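Local coordinates for DHHA1 domain protein (Clostridium perfringens, PDB 3KEW) that probably hydrolyses mischarged tRNA(Ala) as a zinc-dependent relative of the alanyl-tRNA synthetase editing domain, at residues L99-H102 against L103-C107; F133-E136 against K137-R140. All coordinates share one frame; numbering follows the deposited sequence.

Contact 1: residues L99-H102 against L103-C107. With ZN (zinc ion), chain C.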
ATOM      1  N   LEU A  99      -4.784   3.278   0.748  1.00 38.73           N
ATOM      2  CA  LEU A  99      -6.040   3.146   1.486  1.00 38.87           C
ATOM      3  C   LEU A  99      -7.032   4.230   1.038  1.00 37.53           C
ATOM      4  O   LEU A  99      -8.225   3.969   0.933  1.00 37.83           O
ATOM      5  CB  LEU A  99      -5.813   3.185   3.017  1.00 37.34           C
ATOM      6  CG  LEU A  99      -7.061   3.201   3.931  1.00 41.51           C
ATOM      7  CD1 LEU A  99      -7.931   1.970   3.721  1.00 40.18           C
ATOM      8  CD2 LEU A  99      -6.725   3.334   5.409  1.00 41.87           C
ATOM      9  N   GLY A 100      -6.528   5.436   0.778  1.00 33.62           N
ATOM     10  CA  GLY A 100      -7.325   6.515   0.192  1.00 38.31           C
ATOM     11  C   GLY A 100      -8.094   6.098  -1.058  1.00 40.84           C
ATOM     12  O   GLY A 100      -9.296   6.352  -1.164  1.00 43.70           O
ATOM     13  N   GLN A 101      -7.405   5.429  -1.984  1.00 40.47           N
ATOM     14  CA  GLN A 101      -8.049   4.832  -3.158  1.00 38.40           C
ATOM     15  C   GLN A 101      -9.127   3.811  -2.797  1.00 40.47           C
ATOM     16  O   GLN A 101     -10.238   3.887  -3.323  1.00 38.13           O
ATOM     17  CB  GLN A 101      -7.022   4.197  -4.090  1.00 39.86           C
ATOM     18  CG  GLN A 101      -7.636   3.522  -5.321  1.00 41.41           C
ATOM     19  CD  GLN A 101      -7.710   2.028  -5.160  1.00 43.06           C
ATOM     20  OE1 GLN A 101      -6.693   1.390  -4.914  1.00 49.88           O
ATOM     21  NE2 GLN A 101      -8.921   1.458  -5.274  1.00 35.82           N
ATOM     22  N   HIS A 102      -8.796   2.863  -1.920  1.00 39.02           N
ATOM     23  CA  HIS A 102      -9.756   1.833  -1.478  1.00 41.74           C
ATOM     24  C   HIS A 102     -11.012   2.443  -0.849  1.00 41.82           C
ATOM     25  O   HIS A 102     -12.133   1.958  -1.060  1.00 39.18           O
ATOM     26  CB  HIS A 102      -9.111   0.904  -0.436  1.00 42.49           C
ATOM     27  CG  HIS A 102      -8.249  -0.171  -1.014  1.00 48.45           C
ATOM     28  ND1 HIS A 102      -8.396  -1.497  -0.674  1.00 47.52           N
ATOM     29  CD2 HIS A 102      -7.207  -0.117  -1.879  1.00 48.25           C
ATOM     30  CE1 HIS A 102      -7.494  -2.218  -1.318  1.00 47.33           C
ATOM     31  NE2 HIS A 102      -6.761  -1.404  -2.055  1.00 52.76           N
ATOM     32  N   LEU A 103     -10.797   3.472  -0.032  1.00 41.19           N
ATOM     33  CA  LEU A 103     -11.879   4.176   0.657  1.00 44.35           C
ATOM     34  C   LEU A 103     -12.855   4.849  -0.316  1.00 39.34           C
ATOM     35  O   LEU A 103     -14.076   4.647  -0.227  1.00 36.21           O
ATOM     36  CB  LEU A 103     -11.305   5.187   1.660  1.00 38.30           C
ATOM     37  CG  LEU A 103     -12.313   5.987   2.493  1.00 45.10           C
ATOM     38  CD1 LEU A 103     -13.184   5.073   3.353  1.00 39.36           C
ATOM     39  CD2 LEU A 103     -11.585   7.015   3.350  1.00 41.48           C
ATOM     40  N   LEU A 104     -12.305   5.619  -1.251  1.00 35.26           N
ATOM     41  CA  LEU A 104     -13.079   6.307  -2.287  1.00 39.53           C
ATOM     42  C   LEU A 104     -13.843   5.315  -3.142  1.00 41.06           C
ATOM     43  O   LEU A 104     -15.053   5.476  -3.357  1.00 42.88           O
ATOM     44  CB  LEU A 104     -12.167   7.151  -3.188  1.00 33.85           C
ATOM     45  CG  LEU A 104     -11.647   8.487  -2.668  1.00 41.96           C
ATOM     46  CD1 LEU A 104     -10.589   9.065  -3.636  1.00 48.58           C
ATOM     47  CD2 LEU A 104     -12.759   9.508  -2.426  1.00 39.95           C
ATOM     48  N   SER A 105     -13.141   4.273  -3.590  1.00 39.32           N
ATOM     49  CA  SER A 105     -13.734   3.212  -4.391  1.00 38.45           C
ATOM     50  C   SER A 105     -14.940   2.605  -3.669  1.00 36.29           C
ATOM     51  O   SER A 105     -16.000   2.433  -4.275  1.00 39.81           O
ATOM     52  CB  SER A 105     -12.689   2.134  -4.708  1.00 37.63           C
ATOM     53  OG  SER A 105     -11.767   2.621  -5.676  1.00 42.17           O
ATOM     54  N   GLY A 106     -14.771   2.342  -2.372  1.00 38.45           N
ATOM     55  CA  GLY A 106     -15.809   1.748  -1.523  1.00 42.17           C
ATOM     56  C   GLY A 106     -16.982   2.678  -1.287  1.00 45.08           C
ATOM     57  O   GLY A 106     -18.127   2.222  -1.202  1.00 45.61           O
ATOM     58  N   CYS A 107     -16.697   3.979  -1.190  1.00 43.83           N
ATOM     59  CA  CYS A 107     -17.738   5.009  -1.050  1.00 48.13           C
ATOM     60  C   CYS A 107     -18.542   5.179  -2.338  1.00 47.29           C
ATOM     61  O   CYS A 107     -19.771   5.235  -2.302  1.00 44.63           O
ATOM     62  CB  CYS A 107     -17.146   6.358  -0.621  1.00 52.34           C
ATOM     63  SG  CYS A 107     -16.609   6.417   1.075  1.00 54.04           S
TER
HETATM   64 ZN    ZN C 240      -5.179  -2.239  -3.492  1.00 53.93          ZN
HETATM   65  O   HOH W   1      -6.374  -1.038  -5.079  1.00 38.86           O
HETATM   66  O   HOH W   2      -6.565  -3.794  -4.306  1.00 56.35           O
HETATM   67  O   HOH W   3      -3.745  -2.878  -5.322  1.00 43.56           O
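Two successive turns of helix 88-112, the helix that carries the zinc site, meet where Gln101 lies against Ser105, while the backbone bond of His102 to Gly106 continues the helix, and the stretch illustrates how an ordinary helix can hold a metal ligand. Its frame is the i to i+4 ladder: Leu103 N donates to Leu99 O at 2.8 Å, and Gly106 N closes on His102 O at 3.0 Å, the latter more bent, with an N-H...O angle of 150°. Gln101 O accepts Ser105 N at 2.9 Å. Ser105 OG also lies 3.1 Å from Gln101 O, because its first torsion (chi1 -73°) sets it beside its own backbone N; Thr116 OG1 is its hydrogen-bonding partner outside the helix. His98 and His102 stand one turn apart, the HxxxH pattern of the alanyl- and threonyl-tRNA synthetase editing domains, and with Cys195 they bind the zinc here. His102 reaches the metal through NE2 at 2.3 Å, and three waters join the coordination shell. Gln101 bends at chi2 (-101°), which turns its amide towards the next turn: NE2 comes 3.1 Å from Ser105 OG, while OE1 accepts from a zinc-bound water at 2.5 Å, a second-shell grip on that ligand. Away from the metal, Leu103 packs on Ala146 and Ile150 of helix 136-152, and Leu104 touches Ala146 and Tyr225.

Contact 2: residues F133-E136 against K137-R140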
ATOM      1  N   PHE A 133     -19.939   8.170 -16.555  1.00 63.34           N
ATOM      2  CA  PHE A 133     -19.886   9.609 -16.330  1.00 66.61           C
ATOM      3  C   PHE A 133     -20.359   9.897 -14.910  1.00 66.55           C
ATOM      4  O   PHE A 133     -21.319   9.289 -14.422  1.00 70.25           O
ATOM      5  CB  PHE A 133     -20.760  10.353 -17.355  1.00 71.10           C
ATOM      6  CG  PHE A 133     -21.007  11.812 -17.019  1.00 75.80           C
ATOM      7  CD1 PHE A 133     -20.033  12.780 -17.283  1.00 80.34           C
ATOM      8  CD2 PHE A 133     -22.219  12.219 -16.447  1.00 76.43           C
ATOM      9  CE1 PHE A 133     -20.254  14.130 -16.976  1.00 76.04           C
ATOM     10  CE2 PHE A 133     -22.450  13.562 -16.133  1.00 77.21           C
ATOM     11  CZ  PHE A 133     -21.463  14.520 -16.400  1.00 76.91           C
ATOM     12  N   LEU A 134     -19.672  10.819 -14.250  1.00 59.76           N
ATOM     13  CA  LEU A 134     -20.083  11.283 -12.938  1.00 59.66           C
ATOM     14  C   LEU A 134     -20.146  12.797 -12.956  1.00 58.24           C
ATOM     15  O   LEU A 134     -19.225  13.463 -13.441  1.00 58.52           O
ATOM     16  CB  LEU A 134     -19.090  10.830 -11.868  1.00 59.97           C
ATOM     17  CG  LEU A 134     -18.838   9.347 -11.614  1.00 55.69           C
ATOM     18  CD1 LEU A 134     -17.604   9.222 -10.740  1.00 58.14           C
ATOM     19  CD2 LEU A 134     -20.034   8.704 -10.947  1.00 52.80           C
ATOM     20  N   ASP A 135     -21.234  13.346 -12.434  1.00 59.03           N
ATOM     21  CA  ASP A 135     -21.334  14.794 -12.300  1.00 58.46           C
ATOM     22  C   ASP A 135     -20.603  15.261 -11.038  1.00 57.16           C
ATOM     23  O   ASP A 135     -20.250  14.441 -10.180  1.00 54.13           O
ATOM     24  CB  ASP A 135     -22.799  15.262 -12.332  1.00 61.59           C
ATOM     25  CG  ASP A 135     -23.690  14.516 -11.346  1.00 67.33           C
ATOM     26  OD1 ASP A 135     -23.293  14.326 -10.178  1.00 70.35           O
ATOM     27  OD2 ASP A 135     -24.812  14.134 -11.738  1.00 75.64           O
ATOM     28  N   GLU A 136     -20.384  16.569 -10.933  1.00 56.85           N
ATOM     29  CA  GLU A 136     -19.688  17.172  -9.795  1.00 60.13           C
ATOM     30  C   GLU A 136     -20.383  16.874  -8.465  1.00 58.62           C
ATOM     31  O   GLU A 136     -19.721  16.598  -7.461  1.00 57.95           O
ATOM     32  CB  GLU A 136     -19.538  18.679 -10.006  1.00 59.72           C
ATOM     33  CG  GLU A 136     -18.801  19.400  -8.891  1.00 64.73           C
ATOM     34  CD  GLU A 136     -18.714  20.898  -9.098  1.00 68.83           C
ATOM     35  OE1 GLU A 136     -18.943  21.371 -10.234  1.00 74.17           O
ATOM     36  OE2 GLU A 136     -18.403  21.605  -8.115  1.00 79.10           O
ATOM     37  N   LYS A 137     -21.712  16.901  -8.477  1.00 57.20           N
ATOM     38  CA  LYS A 137     -22.509  16.617  -7.288  1.00 55.10           C
ATOM     39  C   LYS A 137     -22.165  15.264  -6.654  1.00 51.19           C
ATOM     40  O   LYS A 137     -21.913  15.194  -5.458  1.00 47.79           O
ATOM     41  CB  LYS A 137     -24.009  16.695  -7.614  1.00 58.50           C
ATOM     42  CG  LYS A 137     -24.923  16.284  -6.460  1.00 56.86           C
ATOM     43  CD  LYS A 137     -26.389  16.396  -6.833  1.00 62.39           C
ATOM     44  CE  LYS A 137     -27.254  15.586  -5.875  1.00 69.96           C
ATOM     45  NZ  LYS A 137     -28.670  16.037  -5.868  1.00 76.47           N
ATOM     46  N   THR A 138     -22.149  14.205  -7.463  1.00 54.00           N
ATOM     47  CA  THR A 138     -21.934  12.838  -6.967  1.00 55.41           C
ATOM     48  C   THR A 138     -20.496  12.632  -6.497  1.00 48.76           C
ATOM     49  O   THR A 138     -20.260  11.960  -5.498  1.00 53.29           O
ATOM     50  CB  THR A 138     -22.280  11.766  -8.027  1.00 57.54           C
ATOM     51  OG1 THR A 138     -21.637  12.098  -9.258  1.00 65.63           O
ATOM     52  CG2 THR A 138     -23.790  11.687  -8.255  1.00 58.92           C
ATOM     53  N   ILE A 139     -19.555  13.227  -7.225  1.00 42.54           N
ATOM     54  CA  ILE A 139     -18.144  13.188  -6.876  1.00 46.74           C
ATOM     55  C   ILE A 139     -17.898  13.848  -5.516  1.00 51.62           C
ATOM     56  O   ILE A 139     -17.278  13.239  -4.626  1.00 51.70           O
ATOM     57  CB  ILE A 139     -17.288  13.797  -8.005  1.00 46.02           C
ATOM     58  CG1 ILE A 139     -17.293  12.850  -9.215  1.00 40.67           C
ATOM     59  CG2 ILE A 139     -15.848  14.089  -7.530  1.00 54.48           C
ATOM     60  CD1 ILE A 139     -16.573  13.376 -10.426  1.00 51.89           C
ATOM     61  N   ARG A 140     -18.442  15.054  -5.332  1.00 50.14           N
ATOM     62  CA  ARG A 140     -18.311  15.774  -4.051  1.00 46.52           C
ATOM     63  C   ARG A 140     -19.030  15.078  -2.895  1.00 43.59           C
ATOM     64  O   ARG A 140     -18.586  15.171  -1.755  1.00 46.00           O
ATOM     65  CB  ARG A 140     -18.749  17.242  -4.170  1.00 47.92           C
ATOM     66  CG  ARG A 140     -17.868  18.102  -5.085  1.00 39.22           C
ATOM     67  CD  ARG A 140     -16.445  18.176  -4.612  1.00 44.88           C
ATOM     68  NE  ARG A 140     -15.599  18.856  -5.594  1.00 48.63           N
ATOM     69  CZ  ARG A 140     -14.267  18.867  -5.568  1.00 49.89           C
ATOM     70  NH1 ARG A 140     -13.609  18.221  -4.614  1.00 43.51           N
ATOM     71  NH2 ARG A 140     -13.592  19.524  -6.505  1.00 46.47           N
TER
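Asp135 and Thr138 form a helix N-terminal cap at the point where the loop after strand 126-131 turns into helix 136-152. The carboxylate of Asp135 folds over the first turn and OD1 takes the amide hydrogen of Thr138 N at 2.9 Å, the donor approaching nearly in line with the C-O bond and the N-H...O angle being 156°. A first torsion of 52° puts the Asp135 carboxylate between its own backbone N and carbonyl carbon, from where OD1 can reach forward to the amide. Thr138 answers from the helix side: its OG1 stands 2.9 Å from Asp135 OD1 and equally 2.9 Å from Asp135 O, and its one proton may serve either acceptor. Asp135 O also receives Ile139 N at 3.3 Å, in the carbonyl plane, and Arg140 N follows with a bond of 2.9 Å to Glu136 O. Beneath the polar cap, Leu134 CB rests against Ile139 CG1 at 3.8 Å, the two side chains crossing at about a right angle; Leu134 also reaches Phe108 of helix 88-112, and Ile139 lies on Trp214. One turn apart, Glu136 and Arg140 both touch Trp214, with Glu136 OE2 4.7 Å from Arg140 NE; their opposite charges may attract weakly, but the charged atoms do not touch, and Arg140 NH1 instead pairs with Glu143 and the carbonyl of Ile211. An aspartate accepting the N3 amide, with an apolar residue just before it packing on the residue four places after it, is typical of an N-capped helix joined by a hydrophobic staple.

How the contacts relate
From the N terminus, the chain first forms the barrel of strands and then enters helix 88-112, where contact 1 lies wholly within one helix and closes no loop. Strands 116-121 and 126-131 follow, and contact 2 marks the exit from the second of these into helix 136-152. The two contacts come in series, neither enclosing nor crossing the other, with centres 16 Å apart and nearest atoms about 6 Å apart. They are linked indirectly, since helix 136-152 packs back against helix 88-112. At the start of that packing Phe112, near the end of helix 88-112, touches Thr138 of contact 2.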